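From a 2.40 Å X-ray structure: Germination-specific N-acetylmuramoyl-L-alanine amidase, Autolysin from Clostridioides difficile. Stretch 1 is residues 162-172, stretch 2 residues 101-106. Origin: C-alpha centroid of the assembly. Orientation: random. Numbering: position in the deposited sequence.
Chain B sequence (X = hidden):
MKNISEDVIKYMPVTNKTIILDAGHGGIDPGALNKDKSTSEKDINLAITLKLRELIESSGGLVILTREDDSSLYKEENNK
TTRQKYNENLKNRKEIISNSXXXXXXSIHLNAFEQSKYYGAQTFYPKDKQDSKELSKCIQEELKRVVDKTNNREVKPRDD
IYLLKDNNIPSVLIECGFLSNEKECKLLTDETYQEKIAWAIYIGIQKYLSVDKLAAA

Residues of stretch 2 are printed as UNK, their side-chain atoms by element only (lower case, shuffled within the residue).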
ATOM      1  N   TYR B 162       8.233 -31.649  25.781  1.00 59.42           N
ATOM      2  CA  TYR B 162       9.570 -31.329  26.274  1.00 56.51           C
ATOM      3  C   TYR B 162      10.227 -30.221  25.465  1.00 56.41           C
ATOM      4  O   TYR B 162      10.756 -29.257  26.023  1.00 60.71           O
ATOM      5  CB  TYR B 162      10.439 -32.590  26.250  1.00 58.39           C
ATOM      6  CG  TYR B 162      11.855 -32.365  26.707  1.00 57.05           C
ATOM      7  CD1 TYR B 162      12.122 -31.757  27.916  1.00 58.20           C
ATOM      8  CD2 TYR B 162      12.922 -32.756  25.925  1.00 57.28           C
ATOM      9  CE1 TYR B 162      13.415 -31.550  28.341  1.00 58.20           C
ATOM     10  CE2 TYR B 162      14.228 -32.545  26.340  1.00 63.09           C
ATOM     11  CZ  TYR B 162      14.471 -31.946  27.555  1.00 61.57           C
ATOM     12  OH  TYR B 162      15.766 -31.728  27.974  1.00 60.23           O
ATOM     13  N   LEU B 163      10.197 -30.328  24.143  1.00 58.25           N
ATOM     14  CA  LEU B 163      10.928 -29.351  23.348  1.00 55.32           C
ATOM     15  C   LEU B 163      10.366 -27.939  23.453  1.00 55.86           C
ATOM     16  O   LEU B 163      11.054 -27.003  23.049  1.00 56.58           O
ATOM     17  CB  LEU B 163      10.966 -29.786  21.879  1.00 57.60           C
ATOM     18  CG  LEU B 163      11.684 -31.120  21.615  1.00 55.01           C
ATOM     19  CD1 LEU B 163      11.704 -31.411  20.140  1.00 50.23           C
ATOM     20  CD2 LEU B 163      13.097 -31.100  22.157  1.00 54.10           C
ATOM     21  N   LEU B 164       9.160 -27.740  23.983  1.00 56.73           N
ATOM     22  CA  LEU B 164       8.668 -26.380  24.183  1.00 58.36           C
ATOM     23  C   LEU B 164       8.902 -25.837  25.590  1.00 61.38           C
ATOM     24  O   LEU B 164       8.735 -24.629  25.793  1.00 65.40           O
ATOM     25  CB  LEU B 164       7.173 -26.288  23.876  1.00 54.14           C
ATOM     26  CG  LEU B 164       6.688 -26.738  22.514  1.00 52.86           C
ATOM     27  CD1 LEU B 164       5.179 -26.698  22.509  1.00 55.95           C
ATOM     28  CD2 LEU B 164       7.257 -25.849  21.439  1.00 50.52           C
ATOM     29  N   LYS B 165       9.272 -26.680  26.561  1.00 63.28           N
ATOM     30  CA  LYS B 165       9.468 -26.217  27.928  1.00 62.14           C
ATOM     31  C   LYS B 165      10.747 -25.393  28.044  1.00 65.92           C
ATOM     32  O   LYS B 165      11.800 -25.797  27.543  1.00 64.00           O
ATOM     33  CB  LYS B 165       9.553 -27.399  28.889  1.00 64.10           C
ATOM     34  CG  LYS B 165       8.407 -28.374  28.851  1.00 65.41           C
ATOM     35  CD  LYS B 165       8.462 -29.310  30.079  1.00 67.57           C
ATOM     36  CE  LYS B 165       7.576 -30.554  29.882  1.00 73.54           C
ATOM     37  NZ  LYS B 165       7.768 -31.654  30.894  1.00 75.42           N
ATOM     38  N   ASP B 166      10.638 -24.220  28.680  1.00 69.95           N
ATOM     39  CA  ASP B 166      11.769 -23.471  29.239  1.00 69.24           C
ATOM     40  C   ASP B 166      12.874 -23.189  28.219  1.00 69.62           C
ATOM     41  O   ASP B 166      14.052 -23.457  28.455  1.00 69.59           O
ATOM     42  CB  ASP B 166      12.330 -24.216  30.440  1.00 72.05           C
ATOM     43  CG  ASP B 166      11.324 -24.345  31.548  1.00 82.51           C
ATOM     44  OD1 ASP B 166      10.621 -23.346  31.826  1.00 89.63           O
ATOM     45  OD2 ASP B 166      11.238 -25.442  32.148  1.00 89.02           O
ATOM     46  N   ASN B 167      12.487 -22.589  27.097  1.00 62.99           N
ATOM     47  CA  ASN B 167      13.435 -22.377  26.016  1.00 62.28           C
ATOM     48  C   ASN B 167      14.058 -20.991  25.978  1.00 70.96           C
ATOM     49  O   ASN B 167      15.088 -20.826  25.306  1.00 73.77           O
ATOM     50  CB  ASN B 167      12.770 -22.618  24.664  1.00 58.62           C
ATOM     51  CG  ASN B 167      12.594 -24.062  24.372  1.00 58.29           C
ATOM     52  OD1 ASN B 167      13.324 -24.917  24.893  1.00 57.27           O
ATOM     53  ND2 ASN B 167      11.620 -24.365  23.530  1.00 56.08           N
ATOM     54  N   ASN B 168      13.448 -19.994  26.629  1.00 63.31           N
ATOM     55  CA  ASN B 168      13.867 -18.595  26.605  1.00 63.21           C
ATOM     56  C   ASN B 168      13.643 -17.927  25.266  1.00 59.76           C
ATOM     57  O   ASN B 168      14.015 -16.763  25.111  1.00 62.34           O
ATOM     58  CB  ASN B 168      15.345 -18.396  26.984  1.00 71.76           C
ATOM     59  CG  ASN B 168      15.652 -18.847  28.401  1.00 81.32           C
ATOM     60  OD1 ASN B 168      14.964 -18.459  29.346  1.00 78.56           O
ATOM     61  ND2 ASN B 168      16.676 -19.694  28.551  1.00 83.48           N
ATOM     62  N   ILE B 169      13.062 -18.611  24.288  1.00 59.99           N
ATOM     63  CA  ILE B 169      12.707 -17.974  23.023  1.00 59.54           C
ATOM     64  C   ILE B 169      11.287 -18.380  22.658  1.00 53.39           C
ATOM     65  O   ILE B 169      10.756 -19.358  23.195  1.00 55.05           O
ATOM     66  CB  ILE B 169      13.689 -18.355  21.896  1.00 58.90           C
ATOM     67  CG1 ILE B 169      13.878 -19.877  21.839  1.00 49.82           C
ATOM     68  CG2 ILE B 169      15.010 -17.595  22.081  1.00 56.22           C
ATOM     69  CD1 ILE B 169      14.601 -20.357  20.588  1.00 48.05           C
ATOM     70  N   PRO B 170      10.632 -17.621  21.778  1.00 53.30           N
ATOM     71  CA  PRO B 170       9.265 -17.995  21.390  1.00 58.39           C
ATOM     72  C   PRO B 170       9.242 -19.370  20.731  1.00 54.57           C
ATOM     73  O   PRO B 170       9.983 -19.645  19.785  1.00 53.72           O
ATOM     74  CB  PRO B 170       8.852 -16.876  20.422  1.00 52.74           C
ATOM     75  CG  PRO B 170       9.704 -15.742  20.805  1.00 54.69           C
ATOM     76  CD  PRO B 170      11.008 -16.312  21.213  1.00 47.16           C
ATOM     77  N   SER B 171       8.372 -20.237  21.230  1.00 51.25           N
ATOM     78  CA  SER B 171       8.413 -21.637  20.847  1.00 53.68           C
ATOM     79  C   SER B 171       7.004 -22.119  20.572  1.00 52.39           C
ATOM     80  O   SER B 171       6.128 -21.935  21.410  1.00 51.65           O
ATOM     81  CB  SER B 171       9.050 -22.484  21.953  1.00 53.29           C
ATOM     82  OG  SER B 171      10.381 -22.079  22.198  1.00 50.66           O
ATOM     83  N   VAL B 172       6.782 -22.738  19.413  1.00 50.83           N
ATOM     84  CA  VAL B 172       5.457 -23.225  19.056  1.00 52.56           C
ATOM     85  C   VAL B 172       5.578 -24.573  18.369  1.00 54.29           C
ATOM     86  O   VAL B 172       6.576 -24.881  17.703  1.00 49.46           O
ATOM     87  CB  VAL B 172       4.690 -22.254  18.140  1.00 54.82           C
ATOM     88  CG1 VAL B 172       4.613 -20.874  18.768  1.00 52.67           C
ATOM     89  CG2 VAL B 172       5.363 -22.191  16.783  1.00 53.01           C
ATOM     90  N   UNK B 101      21.546 -19.973  20.248  1.00 60.21           N
ATOM     91  CA  UNK B 101      21.311 -18.517  20.251  1.00 64.61           C
ATOM     92  C   UNK B 101      20.349 -18.121  19.135  1.00 56.44           C
ATOM     93  O   UNK B 101      20.538 -17.124  18.438  1.00 56.14           O
ATOM     94  o   UNK B 101      24.582 -18.189  21.390  1.00 74.00           O
ATOM     95  c   UNK B 101      23.429 -17.758  21.396  1.00 70.33           C
ATOM     96  n   UNK B 101      22.828 -17.326  22.499  1.00 72.25           N
ATOM     97  c   UNK B 101      22.615 -17.714  20.137  1.00 64.30           C
ATOM     98  N   UNK B 102      19.331 -18.938  18.936  1.00 59.53           N
ATOM     99  CA  UNK B 102      18.300 -18.625  17.967  1.00 52.56           C
ATOM    100  C   UNK B 102      17.293 -17.631  18.557  1.00 52.91           C
ATOM    101  O   UNK B 102      17.266 -17.354  19.763  1.00 53.74           O
ATOM    102  c   UNK B 102      17.600 -19.903  17.522  1.00 51.56           C
ATOM    103  N   UNK B 103      16.461 -17.081  17.683  1.00 52.41           N
ATOM    104  CA  UNK B 103      15.395 -16.194  18.107  1.00 52.79           C
ATOM    105  C   UNK B 103      14.070 -16.916  18.276  1.00 52.14           C
ATOM    106  O   UNK B 103      13.184 -16.400  18.948  1.00 52.59           O
ATOM    107  o   UNK B 103      17.287 -14.529  15.969  1.00 59.41           O
ATOM    108  n   UNK B 103      16.818 -13.366  17.813  1.00 54.99           N
ATOM    109  c   UNK B 103      16.534 -14.278  16.905  1.00 53.80           C
ATOM    110  c   UNK B 103      15.242 -15.046  17.101  1.00 52.98           C
ATOM    111  N   UNK B 104      13.920 -18.112  17.725  1.00 51.22           N
ATOM    112  CA  UNK B 104      12.603 -18.738  17.668  1.00 50.67           C
ATOM    113  C   UNK B 104      12.714 -20.218  17.337  1.00 49.96           C
ATOM    114  O   UNK B 104      13.644 -20.635  16.664  1.00 49.66           O
ATOM    115  c   UNK B 104      11.746 -18.016  16.633  1.00 50.40           C
ATOM    116 se   UNK B 104       9.544 -17.746  14.868  1.00 68.01          SE
ATOM    117  c   UNK B 104       9.389 -15.885  15.570  1.00 51.11           C
ATOM    118  c   UNK B 104      10.399 -18.629  16.384  1.00 49.90           C
ATOM    119  N   UNK B 105      11.773 -21.007  17.833  1.00 49.83           N
ATOM    120  CA  UNK B 105      11.754 -22.443  17.621  1.00 49.38           C
ATOM    121  C   UNK B 105      10.379 -22.862  17.125  1.00 50.17           C
ATOM    122  O   UNK B 105       9.372 -22.583  17.789  1.00 51.00           O
ATOM    123  c   UNK B 105      10.547 -26.629  19.316  1.00 50.08           C
ATOM    124  c   UNK B 105      10.757 -25.262  19.406  1.00 50.19           C
ATOM    125  c   UNK B 105      12.761 -25.470  18.133  1.00 49.63           C
ATOM    126  c   UNK B 105      11.861 -24.668  18.813  1.00 50.66           C
ATOM    127  c   UNK B 105      11.445 -27.417  18.635  1.00 52.30           C
ATOM    128  c   UNK B 105      12.561 -26.841  18.039  1.00 49.64           C
ATOM    129  c   UNK B 105      12.082 -23.187  18.908  1.00 50.05           C
ATOM    130  N   UNK B 106      10.340 -23.545  15.980  1.00 48.24           N
ATOM    131  CA  UNK B 106       9.094 -24.037  15.400  1.00 47.87           C
ATOM    132  C   UNK B 106       9.240 -25.525  15.126  1.00 49.81           C
ATOM    133  O   UNK B 106      10.158 -25.954  14.411  1.00 47.36           O
ATOM    134  c   UNK B 106       7.438 -23.898  13.531  1.00 47.21           C
ATOM    135  c   UNK B 106       8.699 -23.298  14.101  1.00 47.44           C
ATOM    136  c   UNK B 106       8.505 -21.815  14.363  1.00 47.90           C
TER

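Position 101 carries four side-chain atoms: two carbons, the second bonded to one oxygen and one nitrogen. This is a short carboxamide, and the CA-to-CB bond points away from stretch 1, which it does not touch. The residue is Asn-101; it follows a helix and has positive phi (55°), a conformation that asparagine tolerates better than most residues.

At position 102 a single carbon follows CA. That CB lies 4.3 Å from CD1 of Ile-169, while the backbone O of 102 sits 3.2 Å from Ile-169 CG2. One carbon and nothing beyond it defines Ala-102.

Position 103 again has two carbons, one oxygen and one nitrogen, with the terminal carbon bearing both heteroatoms. The CA-to-CB bond points away, so contact is left to the backbone: O of 103 approaches Pro-170 CD at 3.1 Å and Ile-169 CB at 3.6 Å. The carboxamide identifies Asn-103, whose OD1 is hydrogen-bonded elsewhere in the structure.

Position 104 has an unbranched chain of two carbons, a selenium and a final carbon. CA-to-CB points away overall, yet the carbon beyond CB lies 3.6 Å from Pro-170 O. N lies 3.7 Å from Ile-169 CD1, and CA makes a CA-H...O contact of 3.5 Å with Pro-170 O. The chain can only be selenomethionine, the labelled form of Met-104.

At position 105 one carbon leads to a ring of six carbons with no further substituent. Leu-164 CD2 approaches one ring carbon at the edge, at 4.0 Å, and Leu-163 CB lies 4.0 Å from another. Hence Phe-105 rather than tyrosine. Asn-167 ND2 donates to Leu-163 O (2.7 Å) and to Ser-171 OG (2.9 Å), linking three residues near the ring.

Position 106 has three side-chain carbons, CB bearing the other two, one of which meets Val-172 CG2 at 4.0 Å. This beta-branched group is Val-106.

The contact works as a parallel strand pairing reinforced by an aromatic anchor. Phe-105 N donates to Pro-170 O (3.0 Å), and Val-172 N donates to Phe-105 O (3.1 Å), so both backbone bonds of one residue reach the two neighbours of Ser-171, its partner in register. CA-H...O contacts, such as Ser-171 CA to Phe-105 O at 3.3 Å, supplement them. Phe-105 and Ser-171 share one face of the sheet, Val-106 and Val-172 the other. Ile-169, preceding the strand of stretch 1, packs against the backbone of 102 to 104, and its CD1 adds apolar contacts with Ala-102 CB and Phe-105 CB (4.1 Å to the latter).

Stretch 2 101-106: NANMFV
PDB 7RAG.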